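PDB 3OEP: urea carboxylase, which is of uncertain function, a fused homologue of KipI and KipA that may bind ATP and act as a hydrolase. Local coordinates for residues E438-Q446 with P453-G461. Sequence-based numbering, arbitrary orientation.
Sequences EPTPLGGVQ and PLVLLADKG
Gln446 and Leu454 form an antiparallel hydrogen-bonded pair, N of Gln446 to O of Leu454 at 2.8 Å with a return bond, and strands 444-446 and 454-456, whose N-to-C directions differ by 150°, antiparallel with a twist, run on through the non-hydrogen-bonded pair Val445-Val455. Leu456 N then reaches Gly444 O at 2.8 Å, and Gly443 N binds Leu456 O where the type II turn 441-444 leads into the strand; at phi 86° a side chain on Gly443 would jam against Leu442 O, which calls for glycine. Past the strands, the side chains of Lys460 and Thr440 lie alongside, pointing opposite ways. The lysine chain runs extended until a bend at its end (chi4 47°) brings NZ to Thr440 OG1 at 2.9 Å and, from above the carbonyl plane, to Thr440 O at 3.1 Å. OG1 in turn donates a hydrogen bond to Gly461 O at 2.6 Å, in the plane of that carbonyl. An alanine in place of Lys460 would probably leave Thr440 O and OG1 without their ammonium partner and open a gap beside Leu442 N, which CE now covers. Leu456 CD1 touches Thr440 CB at 4.0 Å and, nearly at right angles, Gln446 OE1, which is bonded to Lys468. Leu442 lays CD1 against the Leu457-Ala458 peptide. Together these residues make a beta hairpin and its flanking turns in the cyclophilin-like carboxyltransferase A/B region, with strand 467-472 alongside 444-447.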
ATOM      1  N   GLU A 438      -6.577 -12.822  -0.759  1.00 16.68           N
ATOM      2  CA  GLU A 438      -5.247 -13.299  -0.438  1.00 16.30           C
ATOM      3  C   GLU A 438      -4.257 -12.155  -0.589  1.00 15.60           C
ATOM      4  O   GLU A 438      -4.586 -11.120  -1.180  1.00 14.86           O
ATOM      5  CB  GLU A 438      -4.879 -14.503  -1.311  1.00 19.71           C
ATOM      6  CG  GLU A 438      -4.573 -14.185  -2.755  1.00 22.10           C
ATOM      7  CD  GLU A 438      -4.125 -15.409  -3.540  1.00 27.76           C
ATOM      8  OE1 GLU A 438      -3.462 -15.230  -4.582  1.00 33.15           O
ATOM      9  OE2 GLU A 438      -4.432 -16.536  -3.109  1.00 28.21           O
ATOM     10  N   PRO A 439      -3.051 -12.319  -0.024  1.00 12.53           N
ATOM     11  CA  PRO A 439      -2.067 -11.258  -0.080  1.00 12.76           C
ATOM     12  C   PRO A 439      -1.722 -10.867  -1.509  1.00 13.75           C
ATOM     13  O   PRO A 439      -1.561 -11.735  -2.376  1.00 14.94           O
ATOM     14  CB  PRO A 439      -0.856 -11.865   0.627  1.00 13.33           C
ATOM     15  CG  PRO A 439      -1.440 -12.916   1.516  1.00 13.97           C
ATOM     16  CD  PRO A 439      -2.568 -13.475   0.754  1.00 14.13           C
ATOM     17  N   THR A 440      -1.618  -9.565  -1.740  1.00 13.03           N
ATOM     18  CA  THR A 440      -1.350  -9.037  -3.070  1.00 13.22           C
ATOM     19  C   THR A 440       0.149  -9.071  -3.379  1.00 14.89           C
ATOM     20  O   THR A 440       0.969  -8.722  -2.531  1.00 15.27           O
ATOM     21  CB  THR A 440      -1.849  -7.598  -3.196  1.00 12.96           C
ATOM     22  OG1 THR A 440      -1.285  -6.807  -2.147  1.00 16.69           O
ATOM     23  CG2 THR A 440      -3.375  -7.566  -3.097  1.00 13.43           C
ATOM     24  N   PRO A 441       0.508  -9.505  -4.597  1.00 16.19           N
ATOM     25  CA  PRO A 441       1.904  -9.490  -5.037  1.00 16.80           C
ATOM     26  C   PRO A 441       2.251  -8.180  -5.736  1.00 16.04           C
ATOM     27  O   PRO A 441       1.435  -7.682  -6.499  1.00 15.30           O
ATOM     28  CB  PRO A 441       1.948 -10.648  -6.031  1.00 16.09           C
ATOM     29  CG  PRO A 441       0.591 -10.685  -6.635  1.00 18.94           C
ATOM     30  CD  PRO A 441      -0.372 -10.123  -5.602  1.00 14.84           C
ATOM     31  N   LEU A 442       3.438  -7.627  -5.480  1.00 18.15           N
ATOM     32  CA  LEU A 442       3.874  -6.406  -6.170  1.00 18.67           C
ATOM     33  C   LEU A 442       4.002  -6.707  -7.662  1.00 16.12           C
ATOM     34  O   LEU A 442       4.631  -7.692  -8.044  1.00 18.99           O
ATOM     35  CB  LEU A 442       5.208  -5.900  -5.610  1.00 20.04           C
ATOM     36  CG  LEU A 442       5.707  -4.532  -6.085  1.00 24.11           C
ATOM     37  CD1 LEU A 442       4.743  -3.416  -5.689  1.00 23.37           C
ATOM     38  CD2 LEU A 442       7.102  -4.258  -5.524  1.00 25.81           C
ATOM     39  N   GLY A 443       3.381  -5.878  -8.496  1.00 14.83           N
ATOM     40  CA  GLY A 443       3.375  -6.104  -9.936  1.00 14.65           C
ATOM     41  C   GLY A 443       2.260  -7.024 -10.390  1.00 12.84           C
ATOM     42  O   GLY A 443       2.148  -7.326 -11.575  1.00 13.05           O
ATOM     43  N   GLY A 444       1.415  -7.462  -9.459  1.00 13.21           N
ATOM     44  CA  GLY A 444       0.266  -8.286  -9.816  1.00 13.41           C
ATOM     45  C   GLY A 444      -0.634  -7.609 -10.836  1.00 13.17           C
ATOM     46  O   GLY A 444      -0.958  -6.427 -10.696  1.00 13.55           O
ATOM     47  N   VAL A 445      -1.031  -8.351 -11.866  1.00 12.31           N
ATOM     48  CA  VAL A 445      -1.981  -7.855 -12.847  1.00 13.26           C
ATOM     49  C   VAL A 445      -3.351  -8.361 -12.408  1.00 14.56           C
ATOM     50  O   VAL A 445      -3.700  -9.519 -12.624  1.00 14.62           O
ATOM     51  CB  VAL A 445      -1.651  -8.309 -14.278  1.00 14.13           C
ATOM     52  CG1 VAL A 445      -2.654  -7.724 -15.272  1.00 13.90           C
ATOM     53  CG2 VAL A 445      -0.221  -7.902 -14.645  1.00 13.94           C
ATOM     54  N   GLN A 446      -4.099  -7.480 -11.754  1.00 14.12           N
ATOM     55  CA  GLN A 446      -5.381  -7.825 -11.165  1.00 15.45           C
ATOM     56  C   GLN A 446      -6.477  -7.713 -12.206  1.00 15.48           C
ATOM     57  O   GLN A 446      -6.621  -6.673 -12.834  1.00 17.77           O
ATOM     58  CB  GLN A 446      -5.674  -6.874 -10.003  1.00 18.14           C
ATOM     59  CG  GLN A 446      -6.870  -7.243  -9.175  1.00 20.94           C
ATOM     60  CD  GLN A 446      -6.993  -6.367  -7.950  1.00 21.44           C
ATOM     61  OE1 GLN A 446      -6.524  -6.720  -6.867  1.00 27.21           O
ATOM     62  NE2 GLN A 446      -7.616  -5.211  -8.120  1.00 22.53           N
ATOM     63  N   PRO A 453      -8.290  -4.351 -16.112  1.00 22.67           N
ATOM     64  CA  PRO A 453      -7.105  -4.829 -15.404  1.00 20.83           C
ATOM     65  C   PRO A 453      -6.388  -3.694 -14.668  1.00 18.46           C
ATOM     66  O   PRO A 453      -6.356  -2.568 -15.161  1.00 18.08           O
ATOM     67  CB  PRO A 453      -6.219  -5.381 -16.520  1.00 20.92           C
ATOM     68  CG  PRO A 453      -7.147  -5.678 -17.641  1.00 22.56           C
ATOM     69  CD  PRO A 453      -8.224  -4.648 -17.554  1.00 22.95           C
ATOM     70  N   LEU A 454      -5.836  -4.002 -13.498  1.00 17.15           N
ATOM     71  CA  LEU A 454      -5.101  -3.038 -12.682  1.00 14.78           C
ATOM     72  C   LEU A 454      -3.766  -3.667 -12.290  1.00 14.86           C
ATOM     73  O   LEU A 454      -3.744  -4.728 -11.656  1.00 14.90           O
ATOM     74  CB  LEU A 454      -5.894  -2.699 -11.416  1.00 15.27           C
ATOM     75  CG  LEU A 454      -5.248  -1.743 -10.411  1.00 18.47           C
ATOM     76  CD1 LEU A 454      -5.228  -0.319 -10.956  1.00 17.45           C
ATOM     77  CD2 LEU A 454      -5.985  -1.790  -9.078  1.00 19.15           C
ATOM     78  N   VAL A 455      -2.658  -3.028 -12.663  1.00 13.34           N
ATOM     79  CA  VAL A 455      -1.341  -3.500 -12.245  1.00 12.83           C
ATOM     80  C   VAL A 455      -1.047  -2.874 -10.877  1.00 12.83           C
ATOM     81  O   VAL A 455      -1.042  -1.651 -10.746  1.00 12.92           O
ATOM     82  CB  VAL A 455      -0.227  -3.124 -13.232  1.00 13.67           C
ATOM     83  CG1 VAL A 455       1.082  -3.788 -12.814  1.00 14.69           C
ATOM     84  CG2 VAL A 455      -0.604  -3.523 -14.655  1.00 14.80           C
ATOM     85  N   LEU A 456      -0.814  -3.715  -9.877  1.00 12.75           N
ATOM     86  CA  LEU A 456      -0.679  -3.280  -8.489  1.00 12.77           C
ATOM     87  C   LEU A 456       0.739  -2.814  -8.187  1.00 12.60           C
ATOM     88  O   LEU A 456       1.698  -3.521  -8.482  1.00 13.16           O
ATOM     89  CB  LEU A 456      -1.041  -4.429  -7.548  1.00 12.99           C
ATOM     90  CG  LEU A 456      -2.436  -5.019  -7.777  1.00 16.38           C
ATOM     91  CD1 LEU A 456      -2.649  -6.253  -6.917  1.00 13.62           C
ATOM     92  CD2 LEU A 456      -3.509  -3.988  -7.506  1.00 16.98           C
ATOM     93  N   LEU A 457       0.859  -1.629  -7.592  1.00 12.01           N
ATOM     94  CA  LEU A 457       2.164  -1.028  -7.295  1.00 11.68           C
ATOM     95  C   LEU A 457       2.337  -0.817  -5.779  1.00 12.06           C
ATOM     96  O   LEU A 457       1.574  -1.372  -4.981  1.00 12.12           O
ATOM     97  CB  LEU A 457       2.341   0.275  -8.097  1.00 12.93           C
ATOM     98  CG  LEU A 457       2.227   0.185  -9.625  1.00 13.47           C
ATOM     99  CD1 LEU A 457       2.375   1.575 -10.254  1.00 14.73           C
ATOM    100  CD2 LEU A 457       3.250  -0.777 -10.219  1.00 12.47           C
ATOM    101  N   ALA A 458       3.345  -0.035  -5.386  1.00 12.92           N
ATOM    102  CA  ALA A 458       3.790   0.047  -3.992  1.00 13.24           C
ATOM    103  C   ALA A 458       2.731   0.395  -2.945  1.00 13.71           C
ATOM    104  O   ALA A 458       2.848  -0.044  -1.806  1.00 15.04           O
ATOM    105  CB  ALA A 458       4.971   1.016  -3.868  1.00 16.20           C
ATOM    106  N   ASP A 459       1.712   1.172  -3.309  1.00 12.57           N
ATOM    107  CA  ASP A 459       0.679   1.565  -2.339  1.00 14.50           C
ATOM    108  C   ASP A 459      -0.574   0.696  -2.443  1.00 12.60           C
ATOM    109  O   ASP A 459      -1.615   1.037  -1.887  1.00 13.37           O
ATOM    110  CB  ASP A 459       0.303   3.053  -2.481  1.00 13.07           C
ATOM    111  CG  ASP A 459       1.291   3.992  -1.780  1.00 18.99           C
ATOM    112  OD1 ASP A 459       1.013   5.212  -1.718  1.00 18.68           O
ATOM    113  OD2 ASP A 459       2.338   3.525  -1.290  1.00 18.37           O
ATOM    114  N   LYS A 460      -0.467  -0.425  -3.153  1.00 13.24           N
ATOM    115  CA  LYS A 460      -1.549  -1.401  -3.227  1.00 12.95           C
ATOM    116  C   LYS A 460      -1.988  -1.828  -1.826  1.00 13.84           C
ATOM    117  O   LYS A 460      -1.180  -1.865  -0.894  1.00 13.71           O
ATOM    118  CB  LYS A 460      -1.096  -2.639  -3.999  1.00 12.91           C
ATOM    119  CG  LYS A 460      -0.047  -3.467  -3.257  1.00 14.07           C
ATOM    120  CD  LYS A 460       0.560  -4.542  -4.139  1.00 14.64           C
ATOM    121  CE  LYS A 460       1.688  -5.268  -3.426  1.00 16.68           C
ATOM    122  NZ  LYS A 460       1.357  -5.697  -2.029  1.00 17.57           N
ATOM    123  N   GLY A 461      -3.271  -2.156  -1.692  1.00 15.41           N
ATOM    124  CA  GLY A 461      -3.777  -2.792  -0.482  1.00 15.51           C
ATOM    125  C   GLY A 461      -3.095  -4.139  -0.303  1.00 14.51           C
ATOM    126  O   GLY A 461      -2.699  -4.767  -1.282  1.00 14.82           O
TER